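Local coordinates for protein beta-Lactamase/D-Alanine Carboxypeptidase (Pseudomonas syringae pv. tomato, PDB 5EVI) that probably hydrolyses beta-lactam antibiotics to substituted beta-amino acids, as a member of the class C beta-lactamase family, at residues L162-A167 / G219-E224; I34-H39 / Y357-H362; P109-G114 / G262-G267. All coordinates share one frame; numbering follows the deposited sequence.

Interaction 1 of 3, residues L162-A167 / G219-E224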
# COMPACT_ATOMS: atom_id res chain seq x y z
N LEU D 162 10.96 1.91 -8.11
CA LEU D 162 9.81 2.05 -9.02
C LEU D 162 9.27 3.48 -9.03
O LEU D 162 8.98 4.04 -10.09
CB LEU D 162 8.70 1.06 -8.65
CG LEU D 162 7.47 0.93 -9.56
CD1 LEU D 162 7.85 0.43 -10.95
CD2 LEU D 162 6.44 -0.00 -8.93
N GLY D 163 9.14 4.09 -7.85
CA GLY D 163 8.73 5.49 -7.73
C GLY D 163 9.70 6.48 -8.36
O GLY D 163 9.28 7.47 -8.96
N VAL D 164 11.00 6.20 -8.23
CA VAL D 164 12.06 7.03 -8.84
C VAL D 164 12.02 6.95 -10.37
O VAL D 164 12.15 7.97 -11.04
CB VAL D 164 13.47 6.65 -8.29
CG1 VAL D 164 14.58 7.37 -9.05
CG2 VAL D 164 13.57 6.97 -6.81
N ILE D 165 11.82 5.74 -10.91
CA ILE D 165 11.63 5.53 -12.36
C ILE D 165 10.35 6.21 -12.88
O ILE D 165 10.37 6.82 -13.95
CB ILE D 165 11.65 4.02 -12.73
CG1 ILE D 165 13.06 3.46 -12.57
CG2 ILE D 165 11.17 3.78 -14.17
CD1 ILE D 165 13.17 1.95 -12.69
N ALA D 166 9.25 6.10 -12.13
CA ALA D 166 7.95 6.67 -12.55
C ALA D 166 7.93 8.20 -12.57
O ALA D 166 7.37 8.80 -13.49
CB ALA D 166 6.83 6.14 -11.66
N ALA D 167 8.55 8.82 -11.56
CA ALA D 167 8.66 10.28 -11.49
C ALA D 167 9.63 10.84 -12.53
O ALA D 167 9.37 11.88 -13.13
CB ALA D 167 9.08 10.71 -10.09
N GLY D 219 14.16 9.51 5.51
CA GLY D 219 15.05 8.45 5.07
C GLY D 219 15.12 8.37 3.57
O GLY D 219 14.35 9.02 2.87
N ILE D 220 16.05 7.55 3.09
CA ILE D 220 16.25 7.38 1.65
C ILE D 220 15.19 6.40 1.16
O ILE D 220 15.04 5.31 1.70
CB ILE D 220 17.67 6.87 1.32
CG1 ILE D 220 18.76 7.72 2.01
CG2 ILE D 220 17.88 6.85 -0.20
CD1 ILE D 220 18.63 9.22 1.81
N LEU D 221 14.45 6.83 0.13
CA LEU D 221 13.28 6.13 -0.40
C LEU D 221 12.09 6.08 0.58
O LEU D 221 11.19 5.24 0.44
CB LEU D 221 13.64 4.73 -0.95
CG LEU D 221 14.73 4.72 -2.02
CD1 LEU D 221 15.08 3.29 -2.40
CD2 LEU D 221 14.33 5.51 -3.25
N ALA D 222 12.07 7.01 1.54
CA ALA D 222 11.01 7.08 2.54
C ALA D 222 9.68 7.46 1.91
O ALA D 222 8.64 6.85 2.19
CB ALA D 222 11.37 8.08 3.62
N ALA D 223 9.72 8.49 1.06
CA ALA D 223 8.54 8.98 0.35
C ALA D 223 7.98 7.91 -0.60
O ALA D 223 6.77 7.74 -0.70
CB ALA D 223 8.85 10.26 -0.40
N GLU D 224 8.87 7.14 -1.22
CA GLU D 224 8.51 6.18 -2.26
C GLU D 224 8.01 4.83 -1.69
O GLU D 224 7.19 4.17 -2.33
CB GLU D 224 9.72 5.94 -3.20
CG GLU D 224 10.21 7.16 -4.01
CD GLU D 224 11.02 8.19 -3.22
OE1 GLU D 224 11.29 7.98 -2.02
OE2 GLU D 224 11.40 9.24 -3.78
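Val164 and Leu221 meet methyl to methyl: CG2 of Val164 sits 3.9 Å from CD2 of Leu221, the two side chains running at about a right angle. In Val164 the branch CG1 is anti to the backbone N (chi1 172°), and this puts CG2 beside that N and facing Leu221. One residue earlier on the helix, Gly163 presents only its backbone, and its CA lies 4.3 Å from CG of Glu224. With no side chain at Gly163 the two segments come to 5.5 Å between the CA atoms of Gly163 and Glu224. Beyond CG the glutamate side chain bends, and the bend (chi2 76°) brings OE2 to 4.4 Å from Val164 CG2, a loose approach. No hydrogen bond crosses between the segments.

In the class C beta-lactamase fold these pieces belong to the helical part of the molecule, close to what is probably the catalytic SxxK motif, whose residues the Glu224 side chain does not contact. Leu221 takes up a left-handed backbone conformation in a type II turn from Gly219 to Ala222, closed by a weak bond from Ala222 N to Gly219 O at 3.3 Å. It is also the N-cap residue of helix 222-226. Further out, Leu135 and Val125 touch Leu221, Phe174 of helix 174-186 packs against Glu224, and Thr74 OG1 of helix 70-83 hydrogen-bonds to Glu224 O.

Interaction 2 of 3, residues I34-H39 / Y357-H362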
# COMPACT_ATOMS: atom_id res chain seq x y z
N ILE D 34 -12.38 3.68 10.83
CA ILE D 34 -12.81 2.61 9.92
C ILE D 34 -13.73 3.22 8.86
O ILE D 34 -14.67 3.93 9.21
CB ILE D 34 -13.56 1.49 10.70
CG1 ILE D 34 -12.64 0.83 11.72
CG2 ILE D 34 -14.17 0.45 9.75
CD1 ILE D 34 -13.33 -0.06 12.73
N ALA D 35 -13.43 2.99 7.59
CA ALA D 35 -14.33 3.29 6.47
C ALA D 35 -14.78 1.99 5.83
O ALA D 35 -13.96 1.10 5.64
CB ALA D 35 -13.58 4.12 5.44
N ILE D 36 -16.07 1.88 5.50
CA ILE D 36 -16.60 0.75 4.72
C ILE D 36 -17.33 1.28 3.49
O ILE D 36 -18.05 2.27 3.58
CB ILE D 36 -17.59 -0.12 5.55
CG1 ILE D 36 -16.95 -0.53 6.89
CG2 ILE D 36 -18.00 -1.36 4.76
CD1 ILE D 36 -17.93 -1.15 7.86
N THR D 37 -17.16 0.61 2.35
CA THR D 37 -17.89 0.97 1.14
C THR D 37 -18.62 -0.29 0.67
O THR D 37 -18.07 -1.38 0.70
CB THR D 37 -16.99 1.64 0.07
OG1 THR D 37 -17.78 2.05 -1.05
CG2 THR D 37 -15.85 0.72 -0.36
N ARG D 38 -19.89 -0.11 0.30
CA ARG D 38 -20.77 -1.22 -0.09
C ARG D 38 -21.68 -0.69 -1.19
O ARG D 38 -22.57 0.14 -0.93
CB ARG D 38 -21.60 -1.70 1.13
CG ARG D 38 -21.62 -3.20 1.33
CD ARG D 38 -22.73 -3.91 0.55
NE ARG D 38 -23.99 -3.90 1.29
CZ ARG D 38 -25.08 -4.60 0.97
NH1 ARG D 38 -26.17 -4.50 1.73
NH2 ARG D 38 -25.11 -5.42 -0.09
N HIS D 39 -21.44 -1.13 -2.43
CA HIS D 39 -22.13 -0.62 -3.63
C HIS D 39 -22.12 0.91 -3.72
O HIS D 39 -23.14 1.53 -4.05
CB HIS D 39 -23.57 -1.17 -3.68
CG HIS D 39 -23.64 -2.66 -3.74
ND1 HIS D 39 -23.21 -3.38 -4.83
CD2 HIS D 39 -24.08 -3.57 -2.85
CE1 HIS D 39 -23.37 -4.67 -4.60
NE2 HIS D 39 -23.91 -4.81 -3.41
N TYR D 357 -12.14 -8.87 8.14
CA TYR D 357 -12.94 -10.03 7.70
C TYR D 357 -14.30 -10.09 8.43
O TYR D 357 -15.35 -10.27 7.79
CB TYR D 357 -12.18 -11.35 7.87
CG TYR D 357 -12.86 -12.53 7.19
CD1 TYR D 357 -12.42 -12.97 5.94
CD2 TYR D 357 -13.93 -13.20 7.79
CE1 TYR D 357 -13.03 -14.05 5.32
CE2 TYR D 357 -14.55 -14.27 7.16
CZ TYR D 357 -14.09 -14.69 5.93
OH TYR D 357 -14.70 -15.76 5.32
N ARG D 358 -14.30 -9.89 9.75
CA ARG D 358 -15.55 -9.99 10.53
C ARG D 358 -16.50 -8.85 10.20
O ARG D 358 -17.71 -9.07 9.97
CB ARG D 358 -15.26 -10.03 12.04
CG ARG D 358 -14.82 -11.39 12.54
CD ARG D 358 -13.68 -11.34 13.54
NE ARG D 358 -14.10 -11.05 14.91
CZ ARG D 358 -14.02 -11.89 15.96
NH1 ARG D 358 -14.44 -11.46 17.15
NH2 ARG D 358 -13.56 -13.15 15.86
N ILE D 359 -15.97 -7.63 10.18
CA ILE D 359 -16.76 -6.45 9.82
C ILE D 359 -17.40 -6.58 8.43
O ILE D 359 -18.59 -6.29 8.27
CB ILE D 359 -15.94 -5.15 9.91
CG1 ILE D 359 -15.62 -4.82 11.38
CG2 ILE D 359 -16.68 -4.01 9.23
CD1 ILE D 359 -14.65 -3.67 11.56
N LEU D 360 -16.61 -6.99 7.44
CA LEU D 360 -17.12 -7.14 6.07
C LEU D 360 -18.10 -8.31 5.97
O LEU D 360 -19.08 -8.23 5.23
CB LEU D 360 -15.98 -7.23 5.02
CG LEU D 360 -15.25 -5.91 4.65
CD1 LEU D 360 -14.45 -6.09 3.36
CD2 LEU D 360 -16.21 -4.74 4.50
N GLN D 361 -17.87 -9.37 6.74
CA GLN D 361 -18.89 -10.41 6.92
C GLN D 361 -20.18 -9.80 7.52
O GLN D 361 -21.25 -10.14 7.05
CB GLN D 361 -18.38 -11.58 7.74
CG GLN D 361 -19.32 -12.77 7.76
CD GLN D 361 -18.67 -14.02 8.30
OE1 GLN D 361 -18.67 -15.06 7.64
NE2 GLN D 361 -18.08 -13.92 9.50
N HIS D 362 -20.07 -8.90 8.51
CA HIS D 362 -21.26 -8.23 9.08
C HIS D 362 -21.94 -7.31 8.05
O HIS D 362 -23.17 -7.20 8.06
CB HIS D 362 -20.96 -7.32 10.29
CG HIS D 362 -20.34 -7.99 11.47
ND1 HIS D 362 -20.75 -9.21 11.96
CD2 HIS D 362 -19.38 -7.55 12.32
CE1 HIS D 362 -20.02 -9.52 13.03
NE2 HIS D 362 -19.18 -8.53 13.26
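Strand 34-38 and helix 357-362 run at 40° to each other with their axes 10.3 Å apart at closest approach, Ile36 and Leu360 having the nearest CA atoms. Ile34 and Ile36, two residues apart on the strand, both direct their side chains at the helix, and Ile359 receives them on separate branches. Its CG2 takes CD1 of Ile36 at 3.4 Å, tighter than usual van der Waals contact, with the two chains inclined to one another. Its longer branch ends in CD1, which meets CD1 of Ile34 tip to tip at 4.0 Å. In Ile359 chi1 of -70° puts CG2 anti to the backbone N and aims one branch at each isoleucine.

Helix 349-363, near the C-terminus, covers one face of the large antiparallel sheet of the beta-lactamase fold, and helix 9-20 shares that face through Val16, which touches both Ile34 and Ile359. The alternate strand residues, Ala35 and Thr37, pack on helix 232-243 across the sheet. Leu360 starts off alongside the strand rather than at it, yet its CD2 comes within 3.8 Å of CG2 of Ile36, the two side chains passing in opposite directions. Ile339 on the neighbouring strand 337-343 touches both Ile359 and Leu360, while Arg358 makes a salt bridge to Glu19 of helix 9-20, tying the two helices together.

Interaction 3 of 3, residues P109-G114 / G262-G267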
# COMPACT_ATOMS: atom_id res chain seq x y z
N PRO D 109 13.71 -6.58 -16.08
CA PRO D 109 12.49 -5.78 -16.35
C PRO D 109 12.00 -4.96 -15.13
O PRO D 109 12.15 -5.40 -13.99
CB PRO D 109 11.46 -6.84 -16.77
CG PRO D 109 12.27 -7.96 -17.34
CD PRO D 109 13.55 -7.98 -16.55
N VAL D 110 11.39 -3.80 -15.40
CA VAL D 110 10.98 -2.84 -14.36
C VAL D 110 9.88 -3.39 -13.45
O VAL D 110 9.88 -3.09 -12.24
CB VAL D 110 10.53 -1.49 -14.98
CG1 VAL D 110 9.93 -0.53 -13.95
CG2 VAL D 110 11.70 -0.80 -15.69
N PHE D 111 8.97 -4.20 -14.00
CA PHE D 111 7.80 -4.68 -13.24
C PHE D 111 8.18 -5.42 -11.97
O PHE D 111 7.49 -5.31 -10.95
CB PHE D 111 6.85 -5.51 -14.11
CG PHE D 111 7.33 -6.90 -14.45
CD1 PHE D 111 7.02 -7.98 -13.62
CD2 PHE D 111 8.03 -7.14 -15.63
CE1 PHE D 111 7.43 -9.27 -13.95
CE2 PHE D 111 8.44 -8.44 -15.96
CZ PHE D 111 8.14 -9.49 -15.12
N HIS D 112 9.29 -6.15 -12.02
CA HIS D 112 9.81 -6.88 -10.85
C HIS D 112 10.02 -6.03 -9.58
O HIS D 112 10.15 -6.60 -8.49
CB HIS D 112 11.16 -7.51 -11.18
CG HIS D 112 11.07 -8.67 -12.11
ND1 HIS D 112 10.50 -9.88 -11.76
CD2 HIS D 112 11.47 -8.81 -13.40
CE1 HIS D 112 10.58 -10.71 -12.78
NE2 HIS D 112 11.14 -10.08 -13.79
N LEU D 113 10.14 -4.71 -9.73
CA LEU D 113 10.32 -3.81 -8.59
C LEU D 113 9.03 -3.54 -7.83
O LEU D 113 9.08 -3.09 -6.70
CB LEU D 113 10.86 -2.46 -9.06
CG LEU D 113 12.21 -2.39 -9.78
CD1 LEU D 113 12.35 -1.05 -10.46
CD2 LEU D 113 13.36 -2.61 -8.81
N GLY D 114 7.89 -3.68 -8.51
CA GLY D 114 6.58 -3.65 -7.88
C GLY D 114 6.07 -4.99 -7.38
O GLY D 114 5.09 -5.03 -6.63
N GLY D 262 -2.09 -9.76 -11.72
CA GLY D 262 -1.40 -10.78 -10.95
C GLY D 262 -0.21 -11.32 -11.71
O GLY D 262 -0.37 -11.93 -12.79
N TYR D 263 0.98 -11.14 -11.15
CA TYR D 263 2.22 -11.54 -11.84
C TYR D 263 2.78 -12.86 -11.31
O TYR D 263 3.35 -13.63 -12.09
CB TYR D 263 3.26 -10.45 -11.69
CG TYR D 263 3.01 -9.19 -12.47
CD1 TYR D 263 3.37 -9.10 -13.81
CD2 TYR D 263 2.47 -8.06 -11.85
CE1 TYR D 263 3.16 -7.92 -14.52
CE2 TYR D 263 2.27 -6.87 -12.54
CZ TYR D 263 2.61 -6.81 -13.88
OH TYR D 263 2.43 -5.66 -14.58
N PHE D 264 2.65 -13.13 -10.01
CA PHE D 264 3.21 -14.36 -9.42
C PHE D 264 2.26 -15.04 -8.42
O PHE D 264 1.46 -14.38 -7.75
CB PHE D 264 4.53 -14.03 -8.72
CG PHE D 264 5.55 -13.41 -9.62
CD1 PHE D 264 6.40 -14.20 -10.40
CD2 PHE D 264 5.68 -12.03 -9.70
CE1 PHE D 264 7.33 -13.63 -11.24
CE2 PHE D 264 6.61 -11.45 -10.54
CZ PHE D 264 7.45 -12.25 -11.31
N LYS D 265 2.34 -16.37 -8.34
CA LYS D 265 1.76 -17.14 -7.24
C LYS D 265 2.86 -17.31 -6.19
O LYS D 265 3.96 -17.76 -6.55
CB LYS D 265 1.24 -18.51 -7.71
CG LYS D 265 -0.13 -18.49 -8.37
CD LYS D 265 -1.24 -18.97 -7.43
CE LYS D 265 -2.58 -18.30 -7.69
NZ LYS D 265 -3.03 -18.25 -9.10
N VAL D 266 2.57 -16.95 -4.94
CA VAL D 266 3.55 -17.01 -3.82
C VAL D 266 2.84 -17.66 -2.64
O VAL D 266 2.16 -16.99 -1.87
CB VAL D 266 4.08 -15.60 -3.42
CG1 VAL D 266 5.19 -15.71 -2.38
CG2 VAL D 266 4.60 -14.85 -4.64
N GLY D 267 2.98 -18.98 -2.51
CA GLY D 267 2.10 -19.76 -1.64
C GLY D 267 0.66 -19.59 -2.10
O GLY D 267 0.35 -19.70 -3.30
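ND1 of His112 is hydrogen-bonded to Thr117 OG1, which fixes the turn of the imidazole as it meets Phe264. CE1 of that imidazole lies 3.8 Å from Phe264 CZ, at the edge of the phenyl ring. The two rings come together rim to rim, planes at 33°, neither lying over the other.

Phe111, one residue earlier, meets both aromatic residues of strand 262-266. Its CD1 sits over a face of the Tyr263 ring, 3.8 Å from Tyr263 CD1. The planes are nearly parallel, at 17°, but slid so far apart (centroids 5.2 Å) that this is a strongly offset pair with little overlap. At the edge of the Phe111 ring, Phe264 CZ lies 4.0 Å from CE1 of Phe111. The Phe111 phenyl gets there with CG held between the backbone N and the carbonyl carbon (chi1 74°), and His112 lies against one of its faces.

The contact joins strand 262-266 of the large antiparallel sheet to the segment leading into helix 112-115; Val110 and Leu113 there pack on helix 156-169. Two successive strand residues can serve the same neighbour because a classic beta bulge, Tyr263 and Phe264 opposite Gln271, turns both side chains toward 109-114. Thr115 touches both rings too, and Ala303 and Pro307 back them.

With no hydrogen bond between the segments, cohesion is van der Waals contact between rings and depends on shape.

Interactions 1 and 3 are neighbours: Leu162 of helix 156-169 packs on Val110 and Gly114, and Ile165 on Leu113, so that helix bears on both. Interaction 2 lies across the centre of the chain from interaction 1, about 22 Å away between nearest atoms, but shares the large antiparallel sheet with interaction 3, on strands near opposite ends. All four touching residues of interaction 2 are buried, and its chemistry is purely aliphatic. The other two are partly buried and more mixed: interaction 1 joins a helix to a turn and the helix start after it, through methyl groups, a glycine backbone and glutamate carbons; interaction 3 sets aromatic rings between a bulged strand and a loop.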